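Local coordinates for periplasmic binding protein (Roseiflexus sp. RS-1, PDB 5GJ3) that binds heme in the periplasm, holding two heme molecules in this form, and probably hands heme on to a bacterial uptake system, at residues His144-Tyr149 with Ala197-Leu202; Gln156-Arg161 with Ala181-Phe186; Leu202-Lys207 with Arg233-Leu238. All blocks are in the same frame, centred on the assembly; numbering follows the deposited sequence.

Interaction 1 (His144-Tyr149 with Ala197-Leu202); sequences HVLFLY and AQPDVL. With ZN (zinc ion), chain E; HEM (protoporphyrin IX containing Fe), chain C.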
loop_
_atom_site.group_PDB
_atom_site.type_symbol
_atom_site.label_atom_id
_atom_site.label_comp_id
_atom_site.label_asym_id
_atom_site.label_seq_id
_atom_site.Cartn_x
_atom_site.Cartn_y
_atom_site.Cartn_z
ATOM N N HIS A 144 11.282 13.676 -11.784
ATOM C CA HIS A 144 10.174 12.947 -12.433
ATOM C C HIS A 144 10.193 11.438 -12.076
ATOM O O HIS A 144 11.213 10.745 -12.252
ATOM C CB HIS A 144 10.180 13.155 -13.961
ATOM C CG HIS A 144 9.425 14.383 -14.384
ATOM N ND1 HIS A 144 9.799 15.646 -13.988
ATOM C CD2 HIS A 144 8.281 14.535 -15.094
ATOM C CE1 HIS A 144 8.936 16.535 -14.450
ATOM N NE2 HIS A 144 8.009 15.886 -15.131
ATOM N N VAL A 145 9.068 10.945 -11.545
ATOM C CA VAL A 145 9.067 9.580 -10.977
ATOM C C VAL A 145 8.011 8.737 -11.745
ATOM O O VAL A 145 6.884 9.192 -11.918
ATOM C CB VAL A 145 8.732 9.604 -9.457
ATOM C CG1 VAL A 145 8.741 8.203 -8.884
ATOM C CG2 VAL A 145 9.755 10.462 -8.681
ATOM N N LEU A 146 8.372 7.547 -12.217
ATOM C CA LEU A 146 7.358 6.694 -12.856
ATOM C C LEU A 146 7.162 5.407 -12.035
ATOM O O LEU A 146 8.120 4.664 -11.793
ATOM C CB LEU A 146 7.793 6.350 -14.280
ATOM C CG LEU A 146 6.769 5.665 -15.155
ATOM C CD1 LEU A 146 5.580 6.594 -15.498
ATOM C CD2 LEU A 146 7.492 5.148 -16.423
ATOM N N PHE A 147 5.936 5.159 -11.588
ATOM C CA PHE A 147 5.633 3.894 -10.936
ATOM C C PHE A 147 5.167 2.837 -11.954
ATOM O O PHE A 147 4.219 3.095 -12.725
ATOM C CB PHE A 147 4.526 4.068 -9.882
ATOM C CG PHE A 147 4.141 2.772 -9.215
ATOM C CD1 PHE A 147 4.889 2.285 -8.167
ATOM C CD2 PHE A 147 3.061 2.009 -9.689
ATOM C CE1 PHE A 147 4.560 1.061 -7.573
ATOM C CE2 PHE A 147 2.719 0.800 -9.107
ATOM C CZ PHE A 147 3.464 0.335 -8.033
ATOM N N LEU A 148 5.799 1.664 -11.949
ATOM C CA LEU A 148 5.430 0.577 -12.875
ATOM C C LEU A 148 4.913 -0.573 -12.043
ATOM O O LEU A 148 5.568 -1.021 -11.083
ATOM C CB LEU A 148 6.629 0.040 -13.673
ATOM C CG LEU A 148 7.287 1.106 -14.571
ATOM C CD1 LEU A 148 8.542 0.599 -15.238
ATOM C CD2 LEU A 148 6.292 1.590 -15.621
ATOM N N TYR A 149 3.712 -0.976 -12.361
ATOM C CA TYR A 149 3.180 -2.223 -11.886
ATOM C C TYR A 149 3.616 -3.307 -12.911
ATOM O O TYR A 149 3.335 -3.175 -14.102
ATOM C CB TYR A 149 1.666 -2.109 -11.808
ATOM C CG TYR A 149 1.034 -3.436 -11.464
ATOM C CD1 TYR A 149 0.985 -3.881 -10.135
ATOM C CD2 TYR A 149 0.512 -4.284 -12.483
ATOM C CE1 TYR A 149 0.421 -5.133 -9.803
ATOM C CE2 TYR A 149 -0.045 -5.538 -12.166
ATOM C CZ TYR A 149 -0.116 -5.956 -10.825
ATOM O OH TYR A 149 -0.683 -7.191 -10.476
ATOM N N ALA A 197 7.355 10.420 -20.441
ATOM C CA ALA A 197 7.662 10.447 -19.006
ATOM C C ALA A 197 9.163 10.711 -18.781
ATOM O O ALA A 197 9.510 11.488 -17.900
ATOM C CB ALA A 197 7.229 9.150 -18.289
ATOM N N GLN A 198 10.026 10.059 -19.571
ATOM C CA GLN A 198 11.515 10.103 -19.369
ATOM C C GLN A 198 11.872 10.225 -17.871
ATOM O O GLN A 198 12.453 11.209 -17.441
ATOM C CB GLN A 198 12.163 11.218 -20.198
ATOM C CG GLN A 198 12.206 10.852 -21.670
ATOM C CD GLN A 198 13.166 9.709 -21.932
ATOM O OE1 GLN A 198 14.379 9.837 -21.721
ATOM N NE2 GLN A 198 12.641 8.597 -22.411
ATOM N N PRO A 199 11.496 9.204 -17.059
ATOM C CA PRO A 199 11.692 9.422 -15.635
ATOM C C PRO A 199 13.165 9.453 -15.150
ATOM O O PRO A 199 14.038 8.751 -15.706
ATOM C CB PRO A 199 10.993 8.205 -15.004
ATOM C CG PRO A 199 11.151 7.140 -16.077
ATOM C CD PRO A 199 10.817 7.936 -17.329
ATOM N N ASP A 200 13.373 10.211 -14.071
ATOM C CA ASP A 200 14.599 10.280 -13.294
ATOM C C ASP A 200 14.687 9.110 -12.316
ATOM O O ASP A 200 15.794 8.665 -11.954
ATOM C CB ASP A 200 14.594 11.591 -12.458
ATOM C CG ASP A 200 14.683 12.838 -13.334
ATOM O OD1 ASP A 200 15.685 12.903 -14.107
ATOM O OD2 ASP A 200 13.788 13.729 -13.259
ATOM N N VAL A 201 13.520 8.658 -11.858
ATOM C CA VAL A 201 13.386 7.522 -10.910
ATOM C C VAL A 201 12.357 6.530 -11.439
ATOM O O VAL A 201 11.283 6.917 -11.835
ATOM C CB VAL A 201 12.963 8.028 -9.486
ATOM C CG1 VAL A 201 12.851 6.849 -8.467
ATOM C CG2 VAL A 201 13.959 9.102 -9.007
ATOM N N LEU A 202 12.698 5.246 -11.438
ATOM C CA LEU A 202 11.712 4.191 -11.632
ATOM C C LEU A 202 11.302 3.586 -10.273
ATOM O O LEU A 202 12.137 3.056 -9.521
ATOM C CB LEU A 202 12.274 3.101 -12.560
ATOM C CG LEU A 202 12.409 3.604 -14.009
ATOM C CD1 LEU A 202 13.374 2.735 -14.781
ATOM C CD2 LEU A 202 11.054 3.633 -14.709
HETATM ZN ZN ZN E . 6.242 16.369 -16.197
HETATM C CHA HEM C . -1.186 -10.895 -9.082
HETATM C CHB HEM C . -0.182 -6.990 -6.358
HETATM C CHC HEM C . -3.241 -4.217 -9.012
HETATM C CHD HEM C . -4.414 -8.203 -11.551
HETATM C C1A HEM C . -0.697 -10.057 -8.113
HETATM C C2A HEM C . 0.116 -10.494 -7.035
HETATM C C3A HEM C . 0.388 -9.393 -6.270
HETATM C C4A HEM C . -0.258 -8.286 -6.871
HETATM C CMA HEM C . 1.253 -9.333 -5.011
HETATM C CAA HEM C . 0.581 -11.931 -6.776
HETATM C CBA HEM C . 2.066 -12.159 -7.109
HETATM C CGA HEM C . 2.364 -12.213 -8.592
HETATM O O1A HEM C . 1.578 -11.769 -9.454
HETATM O O2A HEM C . 3.440 -12.688 -9.001
HETATM C C1B HEM C . -0.944 -5.904 -6.847
HETATM C C2B HEM C . -0.900 -4.599 -6.261
HETATM C C3B HEM C . -1.758 -3.811 -6.963
HETATM C C4B HEM C . -2.339 -4.677 -8.042
HETATM C CMB HEM C . -0.059 -4.200 -5.072
HETATM C CAB HEM C . -2.067 -2.387 -6.758
HETATM C CBB HEM C . -1.273 -1.496 -7.302
HETATM C C1C HEM C . -3.870 -5.073 -9.931
HETATM C C2C HEM C . -4.963 -4.722 -10.744
HETATM C C3C HEM C . -5.302 -5.865 -11.489
HETATM C C4C HEM C . -4.396 -6.897 -11.090
HETATM C CMC HEM C . -5.579 -3.336 -10.781
HETATM C CAC HEM C . -6.362 -6.078 -12.525
HETATM C CBC HEM C . -6.962 -5.109 -13.204
HETATM C C1D HEM C . -3.627 -9.231 -11.019
HETATM C C2D HEM C . -3.740 -10.622 -11.535
HETATM C C3D HEM C . -2.829 -11.379 -10.858
HETATM C C4D HEM C . -2.179 -10.432 -9.936
HETATM C CMD HEM C . -4.710 -11.062 -12.607
HETATM C CAD HEM C . -2.537 -12.870 -10.991
HETATM C CBD HEM C . -3.371 -13.806 -10.076
HETATM C CGD HEM C . -2.862 -15.243 -10.175
HETATM O O1D HEM C . -3.264 -16.190 -9.434
HETATM O O2D HEM C . -1.999 -15.553 -11.029
HETATM N NA HEM C . -0.925 -8.677 -8.022
HETATM N NB HEM C . -1.742 -5.879 -7.917
HETATM N NC HEM C . -3.536 -6.401 -10.152
HETATM N ND HEM C . -2.614 -9.144 -10.138
HETATM FE FE HEM C . -2.171 -7.576 -9.109
HETATM O O HOH W 1 11.958 16.638 -12.987
#
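His144 and Asp200 are joined by two hydrogen bonds where two parallel strands begin to run side by side. The carboxylate of Asp200 turns back onto the amide of His144: its CG stands anti to the carbonyl carbon (chi1 -67°), and OD2 takes His144 N at 2.9 Å through its anti lone pair, the N-H...O angle being 158°. His144 O in turn receives two donors, Asp200 N at 2.9 Å, tilted from the carbonyl plane, and Val201 N at 3.1 Å, nearly in line with the C=O. The other carboxylate oxygen, OD1, is engaged by Ser268 and Arg269, so both oxygens of this buried group have partners. The imidazole is fixed at its two nitrogens: NE2 binds the zinc ion at 2.1 Å together with Asp180, while ND1 donates to a water lying in the ring plane, which makes a weak bond to Asp200 OD2.

Beyond this polar end the side chains are apolar, while Leu146 N bonds to Val201 O and continues the parallel pairing. Val145 and Val201 stand side by side and point the same way on one face of the sheet. On the face of Leu146 and Leu202, Leu146 CB rests against Pro199 CB at 3.8 Å; its CG is anti to the backbone N (chi1 -171°), and CD1 reaches the methyl of Ala197. Farther along, Leu148 CD1 meets Leu202 CD2 at 4.0 Å, the two side chains crossing obliquely. Strand 144-151 then runs on to Tyr149, whose OH ligates the heme iron at 2.1 Å. This strand lies between 155-159 and 201-205: Val158 packs on Leu146 and Leu148, Ile175 and Ala177 bond to the backbone of Val145, and helix 228-232 touches Asp200 and Leu202.

Interaction 2 (Gln156-Arg161 with Ala181-Phe186); sequences QQVAGR and AGIVEF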
loop_
_atom_site.group_PDB
_atom_site.type_symbol
_atom_site.label_atom_id
_atom_site.label_comp_id
_atom_site.label_asym_id
_atom_site.label_seq_id
_atom_site.Cartn_x
_atom_site.Cartn_y
_atom_site.Cartn_z
ATOM N N GLN A 156 2.699 -4.712 -17.898
ATOM C CA GLN A 156 3.437 -3.480 -17.590
ATOM C C GLN A 156 2.476 -2.312 -17.605
ATOM O O GLN A 156 1.976 -1.906 -18.666
ATOM C CB GLN A 156 4.591 -3.273 -18.583
ATOM C CG GLN A 156 5.668 -4.335 -18.415
ATOM C CD GLN A 156 6.346 -4.733 -19.689
ATOM O OE1 GLN A 156 6.724 -5.891 -19.852
ATOM N NE2 GLN A 156 6.569 -3.778 -20.572
ATOM N N GLN A 157 2.196 -1.802 -16.411
ATOM C CA GLN A 157 1.198 -0.770 -16.209
ATOM C C GLN A 157 1.813 0.384 -15.412
ATOM O O GLN A 157 2.711 0.187 -14.597
ATOM C CB GLN A 157 -0.025 -1.312 -15.457
ATOM C CG GLN A 157 -0.718 -2.497 -16.133
ATOM C CD GLN A 157 -1.751 -2.077 -17.164
ATOM O OE1 GLN A 157 -1.698 -2.505 -18.317
ATOM N NE2 GLN A 157 -2.684 -1.230 -16.760
ATOM N N VAL A 158 1.315 1.581 -15.674
ATOM C CA VAL A 158 1.839 2.798 -15.093
ATOM C C VAL A 158 0.686 3.340 -14.263
ATOM O O VAL A 158 -0.470 3.233 -14.689
ATOM C CB VAL A 158 2.195 3.800 -16.232
ATOM C CG1 VAL A 158 2.343 5.207 -15.696
ATOM C CG2 VAL A 158 3.455 3.374 -16.957
ATOM N N ALA A 159 0.986 3.929 -13.109
ATOM C CA ALA A 159 -0.053 4.555 -12.257
ATOM C C ALA A 159 -0.067 6.086 -12.371
ATOM O O ALA A 159 0.966 6.765 -12.158
ATOM C CB ALA A 159 0.150 4.137 -10.796
ATOM N N GLY A 160 -1.229 6.639 -12.675
ATOM C CA GLY A 160 -1.385 8.075 -12.752
ATOM C C GLY A 160 -2.153 8.580 -11.534
ATOM O O GLY A 160 -1.999 8.040 -10.415
ATOM N N ARG A 161 -2.967 9.611 -11.755
ATOM C CA ARG A 161 -3.696 10.277 -10.667
ATOM C C ARG A 161 -4.845 9.426 -10.125
ATOM O O ARG A 161 -5.222 8.399 -10.746
ATOM C CB ARG A 161 -4.140 11.698 -11.064
ATOM C CG ARG A 161 -2.934 12.594 -11.300
ATOM C CD ARG A 161 -3.179 14.089 -11.123
ATOM N NE ARG A 161 -2.139 14.874 -11.810
ATOM C CZ ARG A 161 -2.177 16.197 -12.012
ATOM N NH1 ARG A 161 -3.196 16.928 -11.568
ATOM N NH2 ARG A 161 -1.183 16.797 -12.661
ATOM N N ALA A 181 1.961 11.707 -19.690
ATOM C CA ALA A 181 1.370 10.847 -20.732
ATOM C C ALA A 181 -0.167 10.876 -20.666
ATOM O O ALA A 181 -0.828 10.168 -21.415
ATOM C CB ALA A 181 1.916 9.419 -20.645
ATOM N N GLY A 182 -0.716 11.702 -19.765
ATOM C CA GLY A 182 -2.172 11.839 -19.618
ATOM C C GLY A 182 -2.871 10.839 -18.697
ATOM O O GLY A 182 -4.094 10.910 -18.505
ATOM N N ILE A 183 -2.085 9.947 -18.094
ATOM C CA ILE A 183 -2.580 8.787 -17.361
ATOM C C ILE A 183 -3.361 9.064 -16.075
ATOM O O ILE A 183 -2.891 9.748 -15.165
ATOM C CB ILE A 183 -1.423 7.799 -17.156
ATOM C CG1 ILE A 183 -0.848 7.487 -18.545
ATOM C CG2 ILE A 183 -1.877 6.565 -16.388
ATOM C CD1 ILE A 183 0.216 6.418 -18.619
ATOM N N VAL A 184 -4.592 8.550 -16.046
ATOM C CA VAL A 184 -5.431 8.531 -14.852
ATOM C C VAL A 184 -5.467 7.056 -14.405
ATOM O O VAL A 184 -5.633 6.183 -15.263
ATOM C CB VAL A 184 -6.863 9.015 -15.180
ATOM C CG1 VAL A 184 -7.826 8.695 -14.039
ATOM C CG2 VAL A 184 -6.876 10.499 -15.493
ATOM N N GLU A 185 -5.291 6.769 -13.105
ATOM C CA GLU A 185 -5.351 5.367 -12.571
ATOM C C GLU A 185 -4.318 4.447 -13.258
ATOM O O GLU A 185 -3.219 4.917 -13.520
ATOM C CB GLU A 185 -6.795 4.831 -12.547
ATOM C CG GLU A 185 -7.666 5.610 -11.540
ATOM C CD GLU A 185 -9.182 5.487 -11.728
ATOM O OE1 GLU A 185 -9.661 4.421 -12.165
ATOM O OE2 GLU A 185 -9.910 6.466 -11.418
ATOM N N PHE A 186 -4.629 3.180 -13.543
ATOM C CA PHE A 186 -3.668 2.283 -14.204
ATOM C C PHE A 186 -3.815 2.220 -15.718
ATOM O O PHE A 186 -4.914 1.989 -16.229
ATOM C CB PHE A 186 -3.739 0.865 -13.633
ATOM C CG PHE A 186 -3.141 0.744 -12.272
ATOM C CD1 PHE A 186 -3.792 1.285 -11.164
ATOM C CD2 PHE A 186 -1.917 0.118 -12.090
ATOM C CE1 PHE A 186 -3.230 1.197 -9.897
ATOM C CE2 PHE A 186 -1.350 0.021 -10.828
ATOM C CZ PHE A 186 -2.002 0.564 -9.733
HETATM O O HOH W 2 -5.511 -0.904 -17.619
#
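Phe186 lays its ring against Ala159 at the single non-hydrogen-bonded pair of an antiparallel strand pairing, where the loop after strand 175-176 joins the mixed sheet beside strand 155-159. The side chain leaves the backbone with CG anti to the carbonyl carbon (chi1 -73°). Its CB lies 3.9 Å from Gln157 NE2 and also comes near Val158 O. One step out, at the ring edge, CD2 meets Gln157 CB at 4.1 Å. At the tip, CZ is 4.3 Å from Ala159 CB, which sits over one face of the ring and is displaced toward its rim. The Gln157 amide is turned almost into the plane of the ring, 11° apart, although the two side chains run across each other at about a right angle. Phe186 also touches a heme, consistent with the pairing helping to place this pocket residue.

The backbone around the Phe186–Ala159 pair is held by Gly160 N donating to Glu185 O at 2.8 Å, with an N-H...O angle of 167°, and by Glu185 N donating to Arg161 O at 2.9 Å, in the carbonyl plane. A third bond, from Arg161 N to Ile183 O, is weak. Ile183 O also receives a CA-H...O contact from Gly160, whose lack of a side chain permits this close approach. On the opposite side of the strand from Ala159, Val158 CG1 meets Ile183 CD1 at 3.8 Å; these side chains likewise cross at about a right angle, and Val193 of helix 191-197 packs on both. Strand 144-151 flanks the other edge, Phe147 touching Ala159. Near the start of the pairing a water spans the two chains, accepting from Gln157 NE2 at 3.0 Å and donating to Phe186 O at 3.3 Å.

Interaction 3 (Leu202-Lys207 with Arg233-Leu238); sequences LLVLDK and RRIIAL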
loop_
_atom_site.group_PDB
_atom_site.type_symbol
_atom_site.label_atom_id
_atom_site.label_comp_id
_atom_site.label_asym_id
_atom_site.label_seq_id
_atom_site.Cartn_x
_atom_site.Cartn_y
_atom_site.Cartn_z
ATOM N N LEU A 202 12.698 5.246 -11.438
ATOM C CA LEU A 202 11.712 4.191 -11.632
ATOM C C LEU A 202 11.302 3.586 -10.273
ATOM O O LEU A 202 12.137 3.056 -9.521
ATOM C CB LEU A 202 12.274 3.101 -12.560
ATOM C CG LEU A 202 12.409 3.604 -14.009
ATOM C CD1 LEU A 202 13.374 2.735 -14.781
ATOM C CD2 LEU A 202 11.054 3.633 -14.709
ATOM N N LEU A 203 10.023 3.695 -9.962
ATOM C CA LEU A 203 9.503 3.144 -8.708
ATOM C C LEU A 203 8.713 1.860 -9.013
ATOM O O LEU A 203 7.791 1.869 -9.810
ATOM C CB LEU A 203 8.636 4.196 -7.991
ATOM C CG LEU A 203 7.993 3.866 -6.634
ATOM C CD1 LEU A 203 9.032 3.559 -5.584
ATOM C CD2 LEU A 203 7.094 4.998 -6.147
ATOM N N VAL A 204 9.122 0.750 -8.405
ATOM C CA VAL A 204 8.491 -0.552 -8.654
ATOM C C VAL A 204 8.208 -1.329 -7.342
ATOM O O VAL A 204 8.691 -0.966 -6.271
ATOM C CB VAL A 204 9.410 -1.448 -9.508
ATOM C CG1 VAL A 204 9.635 -0.787 -10.881
ATOM C CG2 VAL A 204 10.731 -1.734 -8.773
ATOM N N LEU A 205 7.461 -2.406 -7.448
ATOM C CA LEU A 205 7.304 -3.304 -6.275
ATOM C C LEU A 205 8.406 -4.382 -6.247
ATOM O O LEU A 205 8.900 -4.811 -7.328
ATOM C CB LEU A 205 5.932 -3.918 -6.282
ATOM C CG LEU A 205 4.832 -2.862 -6.327
ATOM C CD1 LEU A 205 3.470 -3.520 -6.448
ATOM C CD2 LEU A 205 4.853 -1.894 -5.140
ATOM N N ASP A 206 8.830 -4.756 -5.021
ATOM C CA ASP A 206 9.739 -5.894 -4.775
ATOM C C ASP A 206 9.409 -7.090 -5.683
ATOM O O ASP A 206 10.268 -7.560 -6.488
ATOM C CB ASP A 206 9.665 -6.365 -3.294
ATOM C CG ASP A 206 10.590 -5.577 -2.346
ATOM O OD1 ASP A 206 11.268 -4.616 -2.798
ATOM O OD2 ASP A 206 10.634 -5.925 -1.123
ATOM N N LYS A 207 8.175 -7.585 -5.573
ATOM C CA LYS A 207 7.770 -8.786 -6.353
ATOM C C LYS A 207 7.801 -8.525 -7.844
ATOM O O LYS A 207 8.235 -9.381 -8.624
ATOM C CB LYS A 207 6.375 -9.304 -5.979
ATOM C CG LYS A 207 6.246 -9.813 -4.553
ATOM C CD LYS A 207 5.562 -11.185 -4.512
ATOM C CE LYS A 207 4.935 -11.494 -3.157
ATOM N NZ LYS A 207 5.763 -11.024 -2.007
ATOM N N ARG A 233 20.738 3.623 -13.297
ATOM C CA ARG A 233 20.142 2.493 -12.581
ATOM C C ARG A 233 19.374 2.957 -11.320
ATOM O O ARG A 233 19.465 2.339 -10.268
ATOM C CB ARG A 233 21.176 1.371 -12.293
ATOM C CG ARG A 233 21.692 0.718 -13.574
ATOM C CD ARG A 233 22.876 -0.231 -13.368
ATOM N NE ARG A 233 22.498 -1.533 -12.788
ATOM C CZ ARG A 233 22.169 -2.634 -13.476
ATOM N NH1 ARG A 233 21.852 -3.763 -12.823
ATOM N NH2 ARG A 233 22.141 -2.628 -14.808
ATOM N N ARG A 234 18.606 4.039 -11.442
ATOM C CA ARG A 234 17.936 4.609 -10.284
ATOM C C ARG A 234 16.567 3.958 -10.160
ATOM O O ARG A 234 15.545 4.501 -10.584
ATOM C CB ARG A 234 17.840 6.097 -10.474
ATOM C CG ARG A 234 17.709 6.862 -9.199
ATOM C CD ARG A 234 17.826 8.325 -9.532
ATOM N NE ARG A 234 19.166 8.844 -9.766
ATOM C CZ ARG A 234 19.959 9.316 -8.805
ATOM N NH1 ARG A 234 19.618 9.197 -7.537
ATOM N NH2 ARG A 234 21.116 9.878 -9.095
ATOM N N ILE A 235 16.567 2.742 -9.606
ATOM C CA ILE A 235 15.358 1.951 -9.440
ATOM C C ILE A 235 15.161 1.902 -7.922
ATOM O O ILE A 235 16.108 1.567 -7.208
ATOM C CB ILE A 235 15.498 0.468 -9.931
ATOM C CG1 ILE A 235 16.124 0.312 -11.345
ATOM C CG2 ILE A 235 14.208 -0.330 -9.726
ATOM C CD1 ILE A 235 15.644 1.245 -12.416
ATOM N N ILE A 236 13.947 2.203 -7.449
ATOM C CA ILE A 236 13.595 2.067 -6.013
ATOM C C ILE A 236 12.569 0.931 -6.003
ATOM O O ILE A 236 11.561 1.006 -6.690
ATOM C CB ILE A 236 12.843 3.332 -5.458
ATOM C CG1 ILE A 236 13.606 4.639 -5.646
ATOM C CG2 ILE A 236 12.409 3.140 -3.991
ATOM C CD1 ILE A 236 15.016 4.625 -5.100
ATOM N N ALA A 237 12.834 -0.140 -5.254
ATOM C CA ALA A 237 11.872 -1.233 -5.171
ATOM C C ALA A 237 11.403 -1.302 -3.728
ATOM O O ALA A 237 12.217 -1.360 -2.807
ATOM C CB ALA A 237 12.497 -2.552 -5.614
ATOM N N LEU A 238 10.101 -1.268 -3.511
ATOM C CA LEU A 238 9.573 -1.326 -2.135
ATOM C C LEU A 238 8.559 -2.452 -2.081
ATOM O O LEU A 238 7.964 -2.797 -3.089
ATOM C CB LEU A 238 8.920 0.025 -1.712
ATOM C CG LEU A 238 9.897 1.235 -1.588
ATOM C CD1 LEU A 238 9.148 2.524 -1.283
ATOM C CD2 LEU A 238 10.944 1.001 -0.512
#
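The carbonyl of Leu238 and the carboxylate of Asp206 are the flat groups that meet where this parallel strand pair, the two strands of a beta-alpha-beta crossover, gives way to a helix. Asp206 N donates to Leu238 O at 2.9 Å from above the carbonyl plane, 53° out of it. Asp206 OD1 lies 3.4 Å from Ala237 O; both are acceptors and do not bond, while CG of the carboxylate approaches the Leu238 carbonyl carbon.

Strands 202-205 and 235-238 run at 25° to each other, joined by straight bonds such as Val204 N to Ile236 O and Ile236 N to Leu202 O. Leu202 and Ile235 lie side by side, pointing the same way, their CD1 methyls 3.6 Å apart. On that same face Val204 has CG1 anti to its carbonyl carbon (chi1 -62°), which puts CG2 in the position between backbone N and carbonyl carbon; CG2 meets Ala237 CB at 3.7 Å and also Ile235 CG2. On the reverse face Leu203 CD1 touches Ile236 CG2 at 3.8 Å, under helix 250-267.

Leu205 occupies the N-cap position of helix 206-211 and contacts a heme. Its backbone joins the grip on Leu238: Leu205 CA makes a CA-H...O contact with Leu238 O at 3.3 Å.

In the fold
All three interactions belong to one mixed sheet. Interactions 1 and 3 share strand 201-205, and Leu202 belongs to both; Leu203 is bonded on through its backbone to Leu146 and Leu148. Interaction 2 is nested inside the chain loop closed by interaction 1, and a probable hydrogen bond from Tyr149 N to Gln157 O joins the two. Interaction 1 is the most buried, though farthest from the centre of the chain; its segment 144-149 has a zinc ligand at one end and a heme-iron ligand at the other. Interactions 2 and 3 are partly buried: interaction 2 is antiparallel and water-bridged, whereas interaction 3, like interaction 1, pairs parallel strands. Each brings a residue, Tyr149, Phe186 or Leu205, to the same one of the two hemes.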